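Local coordinates for protein sarcosine oxidase (Pyrococcus horikoshii, PDB 1Y56) that probably oxidises L-proline as the beta subunit of a dehydrogenase complex that contains FAD, FMN and ATP, at residues Phe55-Asn60 / Val361-Pro366; Asn60-Lys65 / Asn108-Pro113; Leu90-Glu95 / Ser132-Ala137; Val126-Ile131 / Ile292-Asn297; Glu221-Gln226 / Ile268-Asp273. All blocks are in the same frame, centred on the assembly; numbering follows the deposited sequence.

Overall arrangement
The five contacts are spread over one FAD-dependent oxidoreductase chain. Contact 1 joins the start of helix 58-78 to the loop after helix 337-354, and the other four are nested within the loop it closes. Contact 2 shares N60 and that helix with it, their centres about 12 Å apart. Contacts 2 and 3 both use helix 94-109 and alternate along the chain. Contacts 3 and 4 also alternate, and touch through L90 and L129. Contact 5 reaches the same mixed sheet as contact 3, about 31 Å away between centres. The set thus runs from the C-terminal region to a strand near the bound FAD at contact 5 and, at contacts 4 and 5, touches the PH1363 chain.

Contact 1: Phe55-Asn60 / Val361-Pro366; sequences FNDEAN and VEWYDP
A59 packs its methyl group off-centre on the indole of W363, with CB 4.0 Å from the centroid of the five-membered ring and 30° from the ring normal, a CH-pi contact. The same methyl touches the W363 side chain at its root, A59 CB to W363 CB being 3.5 Å. D57 meets the indole farther out: its OD1 lies 3.3 Å above the W363 ring plane, displaced toward the rim, with carboxylate and ring nearly parallel. D57 is the N-cap residue of helix 58-78, and its carboxylate caps the first turn. Its chi1 of 54° sets CG between the backbone N and carbonyl carbon, and OD1 of D57 accepts from the backbone N of N60 at 3.2 Å. The N60 side chain joins in, ND2 donating to the syn lone pair of D57 OD2 at 2.9 Å. On its other branch, OD1 of N60 accepts from Y364 OH at 2.6 Å; the hydroxyl approaches from above the amide carbonyl plane, 43° out of it, while OD1 itself lies at the edge of the phenol. An alanine in place of N60 would probably leave the Y364 hydroxyl without this acceptor and D57 OD2 without its amide donor. ND2 of N60 also bonds N315, and R375 makes a cation-pi contact with W363. Y364 further packs on M340 and M347 of helix 337-354.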
# COMPACT_ATOMS: atom_id res chain seq x y z
N PHE B 55 30.48 55.23 6.68
CA PHE B 55 30.80 54.41 7.85
C PHE B 55 31.38 55.31 8.94
O PHE B 55 31.50 56.53 8.73
CB PHE B 55 31.75 53.28 7.44
CG PHE B 55 31.07 52.18 6.67
CD1 PHE B 55 30.74 52.35 5.33
CD2 PHE B 55 30.74 50.99 7.30
CE1 PHE B 55 30.10 51.33 4.61
CE2 PHE B 55 30.10 49.96 6.61
CZ PHE B 55 29.78 50.13 5.26
N ASN B 56 31.74 54.74 10.08
CA ASN B 56 31.99 55.54 11.28
C ASN B 56 33.36 55.38 11.87
O ASN B 56 33.58 55.69 13.04
CB ASN B 56 30.93 55.20 12.31
CG ASN B 56 29.56 55.34 11.74
OD1 ASN B 56 29.28 56.30 11.02
ND2 ASN B 56 28.68 54.38 12.03
N ASP B 57 34.28 54.90 11.05
CA ASP B 57 35.63 54.65 11.49
C ASP B 57 36.52 54.68 10.27
O ASP B 57 36.08 54.46 9.15
CB ASP B 57 35.72 53.30 12.17
CG ASP B 57 35.18 52.19 11.30
OD1 ASP B 57 36.03 51.52 10.65
OD2 ASP B 57 33.93 52.01 11.26
N GLU B 58 37.79 54.95 10.51
CA GLU B 58 38.71 55.23 9.43
C GLU B 58 38.82 54.08 8.44
O GLU B 58 38.63 54.28 7.25
CB GLU B 58 40.06 55.60 10.01
CG GLU B 58 41.22 55.42 9.08
CD GLU B 58 42.48 55.97 9.66
OE1 GLU B 58 42.45 56.38 10.84
OE2 GLU B 58 43.50 56.03 8.92
N ALA B 59 39.09 52.87 8.93
CA ALA B 59 39.36 51.74 8.05
C ALA B 59 38.23 51.50 7.06
O ALA B 59 38.46 51.45 5.85
CB ALA B 59 39.66 50.47 8.87
N ASN B 60 37.01 51.38 7.58
CA ASN B 60 35.84 51.12 6.74
C ASN B 60 35.61 52.21 5.70
O ASN B 60 35.21 51.93 4.57
CB ASN B 60 34.58 50.95 7.59
CG ASN B 60 34.52 49.61 8.32
OD1 ASN B 60 34.76 48.56 7.74
ND2 ASN B 60 34.17 49.66 9.59
N VAL B 361 43.83 46.60 6.28
CA VAL B 361 43.22 45.28 6.43
C VAL B 361 43.23 44.78 7.88
O VAL B 361 42.39 43.96 8.25
CB VAL B 361 43.85 44.23 5.46
CG1 VAL B 361 45.24 43.82 5.90
CG2 VAL B 361 42.97 43.00 5.30
N GLU B 362 44.16 45.27 8.69
CA GLU B 362 44.31 44.78 10.07
C GLU B 362 43.12 45.09 10.99
O GLU B 362 42.95 44.45 12.02
CB GLU B 362 45.67 45.17 10.69
CG GLU B 362 45.95 46.67 10.81
CD GLU B 362 46.29 47.34 9.46
OE1 GLU B 362 46.15 48.59 9.39
OE2 GLU B 362 46.68 46.63 8.49
N TRP B 363 42.29 46.05 10.61
CA TRP B 363 41.03 46.33 11.33
C TRP B 363 40.15 45.09 11.39
O TRP B 363 39.44 44.87 12.38
CB TRP B 363 40.28 47.47 10.63
CG TRP B 363 39.06 47.96 11.36
CD1 TRP B 363 37.76 47.73 11.03
CD2 TRP B 363 39.03 48.81 12.52
NE1 TRP B 363 36.92 48.37 11.91
CE2 TRP B 363 37.67 49.04 12.84
CE3 TRP B 363 40.02 49.40 13.32
CZ2 TRP B 363 37.27 49.82 13.93
CZ3 TRP B 363 39.62 50.18 14.41
CH2 TRP B 363 38.26 50.38 14.70
N TYR B 364 40.23 44.27 10.34
CA TYR B 364 39.42 43.06 10.18
C TYR B 364 40.18 41.81 10.63
O TYR B 364 39.93 40.71 10.13
CB TYR B 364 38.96 42.91 8.72
CG TYR B 364 38.43 44.20 8.13
CD1 TYR B 364 39.15 44.92 7.17
CD2 TYR B 364 37.21 44.73 8.56
CE1 TYR B 364 38.66 46.12 6.65
CE2 TYR B 364 36.72 45.93 8.05
CZ TYR B 364 37.44 46.61 7.09
OH TYR B 364 36.93 47.80 6.61
N ASP B 365 41.09 41.99 11.59
CA ASP B 365 41.92 40.91 12.12
C ASP B 365 41.07 39.74 12.65
O ASP B 365 40.28 39.91 13.58
CB ASP B 365 42.84 41.45 13.22
CG ASP B 365 43.92 40.45 13.64
OD1 ASP B 365 44.71 40.81 14.53
OD2 ASP B 365 43.99 39.32 13.11
N PRO B 366 41.24 38.56 12.03
CA PRO B 366 40.67 37.29 12.47
C PRO B 366 40.94 36.99 13.94
O PRO B 366 40.13 36.33 14.59
CB PRO B 366 41.41 36.28 11.61
CG PRO B 366 41.70 37.00 10.37
CD PRO B 366 42.00 38.41 10.78

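Contact 2: Asn60-Lys65 / Asn108-Pro113; sequences NVRVMK and NKFGVP
A Schellman motif closes helix 94-109, and K65 of helix 58-78 reaches across to G111, the C-prime residue of that motif. Within the motif the backbone N of G111 returns to N108 O at 2.7 Å and that of V112 to Q107 O. The positive phi of G111, 84°, is one that glycine adopts readily, and it turns the chain out of the helix. K65 NZ donates to G111 O at 2.9 Å, approaching with a 30° tilt from the carbonyl plane. The lysine starts outward with CG anti to its backbone N (chi1 -167°) and then bends along its length, and its CE also lies 3.5 Å from F110 O. Nearer the root, K65 CB is 4.0 Å from V112 CG2, the two side chains running alongside each other but pointing opposite ways. V61 supplies the apolar middle of the contact: its CG1 sits 3.8 Å from V112 CG2 and 3.9 Å from F110 CB, meeting the side chains just before and after the glycine. On the more open flank the aliphatic part of R62 meets the F110 ring, with CD of R62 3.6 Å from CD1 of F110, while its guanidinium turns to a salt bridge with E58 one helical turn back. The amine of K65 also has a long, weak ion pair with E69. Helix 58-78 thus has two neighbours: V63 and M64 pack on helix 337-354, and V61 and K65 on the turn that ends helix 94-109, where V112 also packs on N140 of strand 136-140.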
# COMPACT_ATOMS: atom_id res chain seq x y z
N ASN B 60 37.01 51.38 7.58
CA ASN B 60 35.84 51.12 6.74
C ASN B 60 35.61 52.21 5.70
O ASN B 60 35.21 51.93 4.57
CB ASN B 60 34.58 50.95 7.59
CG ASN B 60 34.52 49.61 8.32
OD1 ASN B 60 34.76 48.56 7.74
ND2 ASN B 60 34.17 49.66 9.59
N VAL B 61 35.87 53.45 6.10
CA VAL B 61 35.68 54.59 5.22
C VAL B 61 36.71 54.57 4.10
O VAL B 61 36.37 54.84 2.93
CB VAL B 61 35.70 55.91 6.00
CG1 VAL B 61 35.94 57.10 5.08
CG2 VAL B 61 34.41 56.08 6.79
N ARG B 62 37.96 54.24 4.43
CA ARG B 62 39.02 54.15 3.42
C ARG B 62 38.76 52.98 2.48
O ARG B 62 38.84 53.14 1.26
CB ARG B 62 40.41 54.02 4.05
CG ARG B 62 40.67 54.88 5.28
CD ARG B 62 41.98 55.64 5.19
NE ARG B 62 43.04 54.87 4.54
CZ ARG B 62 44.05 54.29 5.18
NH1 ARG B 62 44.15 54.37 6.51
NH2 ARG B 62 44.96 53.60 4.50
N VAL B 63 38.42 51.83 3.04
CA VAL B 63 38.09 50.65 2.25
C VAL B 63 36.92 50.91 1.28
O VAL B 63 36.99 50.56 0.10
CB VAL B 63 37.80 49.44 3.16
CG1 VAL B 63 37.28 48.26 2.36
CG2 VAL B 63 39.05 49.05 3.93
N MET B 64 35.86 51.54 1.77
CA MET B 64 34.71 51.85 0.92
C MET B 64 34.97 52.94 -0.12
O MET B 64 34.44 52.88 -1.24
CB MET B 64 33.47 52.15 1.77
CG MET B 64 32.82 50.88 2.32
SD MET B 64 32.77 49.49 1.14
CE MET B 64 31.71 50.18 -0.14
N LYS B 65 35.77 53.94 0.25
CA LYS B 65 36.23 54.94 -0.71
C LYS B 65 36.93 54.20 -1.84
O LYS B 65 36.62 54.38 -3.02
CB LYS B 65 37.19 55.94 -0.06
CG LYS B 65 37.46 57.16 -0.93
CD LYS B 65 38.92 57.61 -0.91
CE LYS B 65 39.05 59.15 -1.04
NZ LYS B 65 38.33 59.80 -2.18
N ASN B 108 34.78 62.78 6.03
CA ASN B 108 35.49 63.83 5.30
C ASN B 108 37.01 63.72 5.35
O ASN B 108 37.65 63.70 4.30
CB ASN B 108 35.00 65.22 5.71
CG ASN B 108 33.57 65.50 5.26
OD1 ASN B 108 32.85 66.25 5.90
ND2 ASN B 108 33.16 64.89 4.17
N LYS B 109 37.58 63.61 6.56
CA LYS B 109 39.04 63.48 6.76
C LYS B 109 39.65 62.53 5.76
O LYS B 109 40.72 62.79 5.24
CB LYS B 109 39.39 62.99 8.19
CG LYS B 109 38.73 63.75 9.37
CD LYS B 109 39.52 65.00 9.87
CE LYS B 109 38.62 66.09 10.53
NZ LYS B 109 38.27 65.82 11.98
N PHE B 110 38.95 61.44 5.48
CA PHE B 110 39.47 60.40 4.63
C PHE B 110 38.93 60.43 3.21
O PHE B 110 38.98 59.43 2.49
CB PHE B 110 39.32 59.05 5.33
CG PHE B 110 40.03 59.02 6.64
CD1 PHE B 110 41.41 58.84 6.70
CD2 PHE B 110 39.33 59.23 7.83
CE1 PHE B 110 42.10 58.84 7.92
CE2 PHE B 110 39.99 59.23 9.07
CZ PHE B 110 41.38 59.04 9.11
N GLY B 111 38.43 61.58 2.79
CA GLY B 111 38.11 61.82 1.39
C GLY B 111 36.75 61.33 0.94
O GLY B 111 36.53 61.09 -0.25
N VAL B 112 35.84 61.17 1.88
CA VAL B 112 34.46 60.87 1.54
C VAL B 112 33.65 62.13 1.83
O VAL B 112 33.34 62.42 2.99
CB VAL B 112 33.94 59.63 2.29
CG1 VAL B 112 32.42 59.50 2.16
CG2 VAL B 112 34.65 58.38 1.79
N PRO B 113 33.31 62.89 0.77
CA PRO B 113 32.75 64.23 0.92
C PRO B 113 31.25 64.20 1.23
O PRO B 113 30.45 64.70 0.44
CB PRO B 113 33.02 64.88 -0.44
CG PRO B 113 32.99 63.76 -1.40
CD PRO B 113 33.43 62.51 -0.66

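Contact 3: Leu90-Glu95 / Ser132-Ala137; sequences LLYDDE and SEVIAA
L91 and A136 form an antiparallel hydrogen-bonded pair where strands 87-91 and 136-140 of the mixed sheet run side by side, and the pairing is distorted there by a classic beta bulge. Two residues, I135 and A136, stand across from the single L91: the backbone N of L91 donates to A136 O at 2.9 Å, and the N of I135 returns to L91 O at 2.8 Å. That oxygen also receives a CA-H...O contact from V134. The next pair, L90 with A137, is non-hydrogen-bonded. This is the tightly packed end. L91 CD2 lies 4.1 Å from A136 CB, and on this face both residues also meet L116 of strand 115-117, while F100 of helix 94-109 packs on L91. On the other face L90 CD2 comes to 4.2 Å from V134 CG1, with A137 beside it and L129 also packing on L90. Past the bulge the chains diverge and the contact becomes looser and more solvent-exposed. I135 folds its side chain over the turn leading into helix 94-109, with CG1 between its backbone N and carbonyl carbon (chi1 75°), and its CD1 lies 3.7 Å from OD1 of the exposed D94. E133, also exposed, directs its OE1 to the hydroxyl of Y247. Y92 lies where the paired strands give way to the diverging loops. Its OH is bonded to S244 OG, and its CE1 meets V134 CG2 at 3.9 Å. The backbone O of E133 lies at the edge of the Y92 ring, near its plane, 3.2 Å from Y92 CD1.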
# COMPACT_ATOMS: atom_id res chain seq x y z
N LEU B 90 18.17 59.79 6.96
CA LEU B 90 17.26 60.77 7.56
C LEU B 90 17.47 60.90 9.07
O LEU B 90 17.52 59.90 9.77
CB LEU B 90 15.80 60.40 7.30
CG LEU B 90 15.34 60.15 5.87
CD1 LEU B 90 13.94 59.57 5.89
CD2 LEU B 90 15.42 61.43 5.05
N LEU B 91 17.57 62.13 9.55
CA LEU B 91 17.77 62.41 10.98
C LEU B 91 16.56 63.14 11.57
O LEU B 91 15.93 63.96 10.91
CB LEU B 91 19.03 63.24 11.18
CG LEU B 91 20.45 62.68 11.03
CD1 LEU B 91 20.57 61.32 10.35
CD2 LEU B 91 21.29 63.70 10.29
N TYR B 92 16.26 62.86 12.84
CA TYR B 92 15.04 63.38 13.48
C TYR B 92 15.24 64.12 14.79
O TYR B 92 14.32 64.77 15.26
CB TYR B 92 14.03 62.27 13.71
CG TYR B 92 13.74 61.46 12.49
CD1 TYR B 92 12.63 61.73 11.71
CD2 TYR B 92 14.58 60.41 12.12
CE1 TYR B 92 12.35 60.97 10.58
CE2 TYR B 92 14.31 59.65 11.00
CZ TYR B 92 13.20 59.93 10.24
OH TYR B 92 12.93 59.19 9.12
N ASP B 93 16.42 63.99 15.41
CA ASP B 93 16.70 64.70 16.66
C ASP B 93 18.18 65.07 16.88
O ASP B 93 19.07 64.59 16.16
CB ASP B 93 16.12 63.96 17.88
CG ASP B 93 16.54 62.50 17.93
OD1 ASP B 93 15.65 61.62 17.98
OD2 ASP B 93 17.77 62.23 17.94
N ASP B 94 18.41 65.92 17.88
CA ASP B 94 19.72 66.50 18.16
C ASP B 94 20.71 65.41 18.55
O ASP B 94 21.88 65.47 18.20
CB ASP B 94 19.60 67.52 19.28
CG ASP B 94 18.50 68.55 19.03
OD1 ASP B 94 17.86 68.52 17.94
OD2 ASP B 94 18.26 69.40 19.92
N GLU B 95 20.21 64.44 19.30
CA GLU B 95 20.93 63.20 19.51
C GLU B 95 21.60 62.72 18.21
O GLU B 95 22.84 62.66 18.12
CB GLU B 95 19.97 62.14 20.06
CG GLU B 95 19.97 61.99 21.57
CD GLU B 95 21.36 61.63 22.12
OE1 GLU B 95 21.74 62.18 23.18
OE2 GLU B 95 22.08 60.81 21.47
N SER B 132 8.07 66.15 7.36
CA SER B 132 7.50 66.81 8.53
C SER B 132 8.25 66.63 9.84
O SER B 132 8.20 67.52 10.67
CB SER B 132 6.01 66.47 8.71
OG SER B 132 5.77 65.09 8.62
N GLU B 133 8.92 65.51 10.05
CA GLU B 133 9.68 65.37 11.30
C GLU B 133 11.17 65.11 11.14
O GLU B 133 11.87 64.85 12.12
CB GLU B 133 9.03 64.36 12.25
CG GLU B 133 8.72 63.02 11.63
CD GLU B 133 7.83 62.15 12.52
OE1 GLU B 133 7.03 61.36 11.96
OE2 GLU B 133 7.94 62.24 13.78
N VAL B 134 11.65 65.20 9.90
CA VAL B 134 13.07 65.12 9.57
C VAL B 134 13.70 66.48 9.83
O VAL B 134 13.19 67.49 9.36
CB VAL B 134 13.28 64.77 8.10
CG1 VAL B 134 14.75 64.47 7.82
CG2 VAL B 134 12.38 63.61 7.68
N ILE B 135 14.80 66.51 10.57
CA ILE B 135 15.40 67.80 10.95
C ILE B 135 16.72 68.07 10.20
O ILE B 135 17.11 69.23 10.00
CB ILE B 135 15.54 67.96 12.50
CG1 ILE B 135 16.69 67.12 13.06
CG2 ILE B 135 14.18 67.68 13.21
CD1 ILE B 135 17.14 67.56 14.45
N ALA B 136 17.38 67.00 9.79
CA ALA B 136 18.49 67.08 8.87
C ALA B 136 18.61 65.73 8.19
O ALA B 136 17.87 64.80 8.50
CB ALA B 136 19.77 67.45 9.61
N ALA B 137 19.53 65.62 7.24
CA ALA B 137 19.81 64.33 6.63
C ALA B 137 21.26 64.28 6.28
O ALA B 137 21.86 65.30 5.95
CB ALA B 137 18.96 64.13 5.39

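Contact 4: Val126-Ile131 / Ile292-Asn297; sequences VPLLDI and IPALKN
The backbone O of L128 is lined by carbon from the opposite segment: I292 CB lies 3.7 Å away and CD of P293 4.0 Å from the same oxygen. No hydrogen bond crosses between the two loops, and the contact rests on apolar packing. L128 and I292 carry most of it. With CG anti to its own carbonyl carbon (chi1 -70°), L128 crosses I292 obliquely; L128 CB meets I292 CD1 at 3.7 Å. Farther out, L128 CD1 rests 3.9 Å from A294 CB, touching I292 CD1 as well. The two segments lie in loops that connect to strands of the mixed sheet, at the interface with the PH1363 chain, and L129 packs on L88 and L90 of strand 87-91. V126 to L129 make a type I beta turn in the connection from helix 119-124 to strand 136-140, and P293 opens a short 3-10 segment between helix 278-291 and strand 299-310. L129 meets the second loop from another direction, its CD1 reaching I292 CG2 at 3.9 Å with the two side chains at about a right angle. D130 closes the contact on the more exposed flank, where its CB packs 3.6 Å from CD of the P293 ring. The carboxylate of D130 is engaged by the hydroxyl of S132, and its backbone is hydrogen-bonded to I291. An alanine in place of P293 would lose CG and CD, which would probably open a gap beside D130 CB and leave the backbone freer to turn at the start of the 3-10 segment. E95 of the PH1363 chain packs on both L128 and A294, and K296 makes backbone hydrogen bonds to that chain.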
# COMPACT_ATOMS: atom_id res chain seq x y z
N VAL B 126 14.51 62.73 -4.03
CA VAL B 126 13.32 62.06 -3.42
C VAL B 126 12.14 63.00 -3.06
O VAL B 126 11.85 63.22 -1.89
CB VAL B 126 13.68 61.22 -2.14
CG1 VAL B 126 12.65 60.12 -1.93
CG2 VAL B 126 15.06 60.61 -2.24
N PRO B 127 11.45 63.54 -4.08
CA PRO B 127 10.32 64.43 -3.81
C PRO B 127 9.21 63.86 -2.92
O PRO B 127 8.54 64.63 -2.25
CB PRO B 127 9.78 64.74 -5.21
CG PRO B 127 10.94 64.52 -6.11
CD PRO B 127 11.69 63.38 -5.53
N LEU B 128 9.03 62.54 -2.91
CA LEU B 128 7.93 61.89 -2.15
C LEU B 128 8.19 61.66 -0.66
O LEU B 128 7.31 61.17 0.07
CB LEU B 128 7.51 60.57 -2.79
CG LEU B 128 6.78 60.61 -4.13
CD1 LEU B 128 6.47 59.21 -4.57
CD2 LEU B 128 5.51 61.40 -3.98
N LEU B 129 9.40 62.00 -0.21
CA LEU B 129 9.77 61.96 1.19
C LEU B 129 8.84 62.82 2.04
O LEU B 129 8.59 63.98 1.70
CB LEU B 129 11.17 62.52 1.32
CG LEU B 129 12.17 61.77 2.19
CD1 LEU B 129 12.07 60.28 1.95
CD2 LEU B 129 13.56 62.28 1.83
N ASP B 130 8.30 62.25 3.13
CA ASP B 130 7.57 63.07 4.10
C ASP B 130 8.58 63.77 4.97
O ASP B 130 9.38 63.13 5.66
CB ASP B 130 6.63 62.23 4.97
CG ASP B 130 5.91 63.07 6.03
OD1 ASP B 130 5.12 62.49 6.81
OD2 ASP B 130 6.11 64.30 6.10
N ILE B 131 8.55 65.10 4.95
CA ILE B 131 9.64 65.87 5.54
C ILE B 131 9.31 66.39 6.93
O ILE B 131 10.16 66.93 7.61
CB ILE B 131 10.19 66.93 4.51
CG1 ILE B 131 11.69 66.76 4.38
CG2 ILE B 131 9.77 68.39 4.82
CD1 ILE B 131 12.08 65.32 4.09
N ILE B 292 8.00 57.29 3.44
CA ILE B 292 7.37 57.86 2.26
C ILE B 292 5.92 57.35 2.18
O ILE B 292 5.69 56.20 1.84
CB ILE B 292 8.20 57.72 0.89
CG1 ILE B 292 7.56 56.79 -0.11
CG2 ILE B 292 9.67 57.32 1.07
CD1 ILE B 292 6.61 57.48 -1.06
N PRO B 293 4.95 58.20 2.56
CA PRO B 293 3.50 57.96 2.57
C PRO B 293 2.83 57.45 1.29
O PRO B 293 1.82 56.75 1.38
CB PRO B 293 2.92 59.34 2.91
CG PRO B 293 3.95 59.92 3.77
CD PRO B 293 5.24 59.54 3.11
N ALA B 294 3.37 57.79 0.12
CA ALA B 294 2.80 57.32 -1.15
C ALA B 294 2.81 55.79 -1.25
O ALA B 294 1.88 55.19 -1.82
CB ALA B 294 3.53 57.94 -2.34
N LEU B 295 3.84 55.17 -0.68
CA LEU B 295 3.94 53.70 -0.57
C LEU B 295 2.66 53.02 -0.09
O LEU B 295 2.42 51.86 -0.42
CB LEU B 295 5.13 53.31 0.30
CG LEU B 295 6.52 53.03 -0.30
CD1 LEU B 295 6.82 53.72 -1.62
CD2 LEU B 295 7.63 53.33 0.71
N LYS B 296 1.82 53.72 0.67
CA LYS B 296 0.50 53.20 1.08
C LYS B 296 -0.37 52.68 -0.07
O LYS B 296 -1.07 51.68 0.09
CB LYS B 296 -0.28 54.26 1.86
CG LYS B 296 0.26 54.49 3.24
CD LYS B 296 -0.62 55.41 4.01
CE LYS B 296 0.06 55.78 5.30
NZ LYS B 296 -0.83 56.64 6.14
N ASN B 297 -0.33 53.35 -1.22
CA ASN B 297 -1.15 52.95 -2.38
C ASN B 297 -0.50 51.86 -3.25
O ASN B 297 -1.07 51.41 -4.24
CB ASN B 297 -1.50 54.17 -3.26
CG ASN B 297 -1.83 55.43 -2.45
OD1 ASN B 297 -2.40 55.37 -1.34
ND2 ASN B 297 -1.48 56.59 -3.01

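Contact 5: Glu221-Gln226 / Ile268-Asp273; sequences EPYKHQ and IGPTYD
K224 leaves its strand with CG anti to the backbone N (chi1 -165°) and CE swung aside at chi3 87°, while D273 likewise sets CG anti to its own N, and the two ends meet in a salt bridge, K224 NZ to D273 OD2 at 2.8 Å. The amine comes from above the carboxylate plane, 40° out of it, and is also bonded by the carbonyl oxygens of L274 and T275, so several acceptors grip a buried charge. Alongside it, K224 CE lies 3.9 Å from I268 CD1. The loop 268-273, which follows strand 261-263, runs beside strand 221-230 of the mixed sheet and pairs with it at a single antiparallel hydrogen-bonded bridge, K224 N donating to I268 O at 3.2 Å and I268 N to K224 O at 3.1 Å. Beyond G269 the loop stays attached where T271 N donates to P222 O at 2.8 Å. An ST turn follows, the OG1 of T271 accepting from the backbone N of D273. Two prolines pack against tyrosines from opposite segments: P222 CG sits over the centre of the Y272 ring, 3.6 Å from its centroid, in a CH-pi contact, and P270 lies alongside Y223, its CD 3.5 Å from Y223 CE1 and its CA over one ring face. Y272 OH is hydrogen-bonded to A203 O, and K189 of the PH1363 chain packs on the same tyrosine. The side chain of Q226, whose OE1 accepts from T277 N, lies about 6 Å from the bound FAD.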
# COMPACT_ATOMS: atom_id res chain seq x y z
N GLU B 221 27.82 34.03 12.92
CA GLU B 221 26.53 33.37 12.99
C GLU B 221 25.59 33.81 11.86
O GLU B 221 25.49 35.01 11.59
CB GLU B 221 25.83 33.64 14.33
CG GLU B 221 26.52 33.16 15.60
CD GLU B 221 26.97 31.70 15.55
OE1 GLU B 221 27.99 31.40 16.20
OE2 GLU B 221 26.32 30.88 14.85
N PRO B 222 24.87 32.85 11.23
CA PRO B 222 23.86 33.25 10.24
C PRO B 222 22.61 33.79 10.92
O PRO B 222 22.06 33.14 11.82
CB PRO B 222 23.57 31.95 9.50
CG PRO B 222 23.82 30.89 10.49
CD PRO B 222 24.93 31.39 11.39
N TYR B 223 22.17 34.97 10.51
CA TYR B 223 20.92 35.56 10.99
C TYR B 223 19.97 35.82 9.87
O TYR B 223 20.37 36.18 8.76
CB TYR B 223 21.17 36.88 11.70
CG TYR B 223 21.70 36.72 13.09
CD1 TYR B 223 20.85 36.80 14.20
CD2 TYR B 223 23.06 36.48 13.31
CE1 TYR B 223 21.35 36.66 15.49
CE2 TYR B 223 23.57 36.34 14.58
CZ TYR B 223 22.71 36.42 15.67
OH TYR B 223 23.23 36.27 16.93
N LYS B 224 18.70 35.65 10.16
CA LYS B 224 17.68 35.86 9.17
C LYS B 224 17.32 37.32 9.09
O LYS B 224 16.76 37.88 10.03
CB LYS B 224 16.45 35.03 9.50
CG LYS B 224 15.49 34.92 8.33
CD LYS B 224 14.52 33.76 8.50
CE LYS B 224 13.28 34.16 9.28
NZ LYS B 224 12.30 33.05 9.20
N HIS B 225 17.68 37.95 7.97
CA HIS B 225 17.14 39.27 7.59
C HIS B 225 16.17 39.13 6.42
O HIS B 225 16.17 38.10 5.73
CB HIS B 225 18.26 40.28 7.32
CG HIS B 225 18.84 40.86 8.58
ND1 HIS B 225 19.70 40.15 9.40
CD2 HIS B 225 18.65 42.05 9.20
CE1 HIS B 225 20.03 40.89 10.44
NE2 HIS B 225 19.41 42.05 10.34
N GLN B 226 15.31 40.12 6.23
CA GLN B 226 14.25 40.01 5.23
C GLN B 226 14.11 41.24 4.32
O GLN B 226 14.59 42.33 4.65
CB GLN B 226 12.91 39.69 5.89
CG GLN B 226 12.83 38.30 6.53
CD GLN B 226 11.46 37.99 7.10
OE1 GLN B 226 10.50 37.78 6.35
NE2 GLN B 226 11.35 37.96 8.42
N ILE B 268 16.24 37.82 13.05
CA ILE B 268 15.76 36.61 13.73
C ILE B 268 16.91 35.66 14.10
O ILE B 268 17.67 35.23 13.21
CB ILE B 268 14.61 35.91 12.94
CG1 ILE B 268 13.31 36.74 13.07
CG2 ILE B 268 14.41 34.47 13.42
CD1 ILE B 268 12.09 36.15 12.38
N GLY B 269 17.01 35.34 15.41
CA GLY B 269 18.20 34.76 16.12
C GLY B 269 18.98 33.73 15.34
O GLY B 269 18.48 33.22 14.34
N PRO B 270 20.20 33.37 15.79
CA PRO B 270 21.07 32.58 14.89
C PRO B 270 20.36 31.37 14.24
O PRO B 270 20.02 30.42 14.94
CB PRO B 270 22.21 32.12 15.81
CG PRO B 270 22.23 33.10 16.89
CD PRO B 270 20.82 33.60 17.10
N THR B 271 20.11 31.43 12.93
CA THR B 271 19.38 30.36 12.21
C THR B 271 19.87 30.22 10.77
O THR B 271 20.43 31.16 10.21
CB THR B 271 17.86 30.64 12.17
OG1 THR B 271 17.19 29.60 11.44
CG2 THR B 271 17.57 31.97 11.49
N TYR B 272 19.67 29.05 10.16
CA TYR B 272 19.89 28.90 8.72
C TYR B 272 18.58 28.92 7.95
O TYR B 272 18.57 28.87 6.72
CB TYR B 272 20.67 27.62 8.38
CG TYR B 272 22.17 27.72 8.52
CD1 TYR B 272 22.84 27.12 9.59
CD2 TYR B 272 22.94 28.43 7.58
CE1 TYR B 272 24.22 27.21 9.74
CE2 TYR B 272 24.33 28.52 7.71
CZ TYR B 272 24.97 27.92 8.79
OH TYR B 272 26.34 28.01 8.93
N ASP B 273 17.47 29.01 8.68
CA ASP B 273 16.12 29.09 8.12
C ASP B 273 15.96 30.32 7.22
O ASP B 273 16.34 31.43 7.62
CB ASP B 273 15.11 29.13 9.28
CG ASP B 273 13.69 29.50 8.85
OD1 ASP B 273 13.18 28.89 7.88
OD2 ASP B 273 13.07 30.38 9.49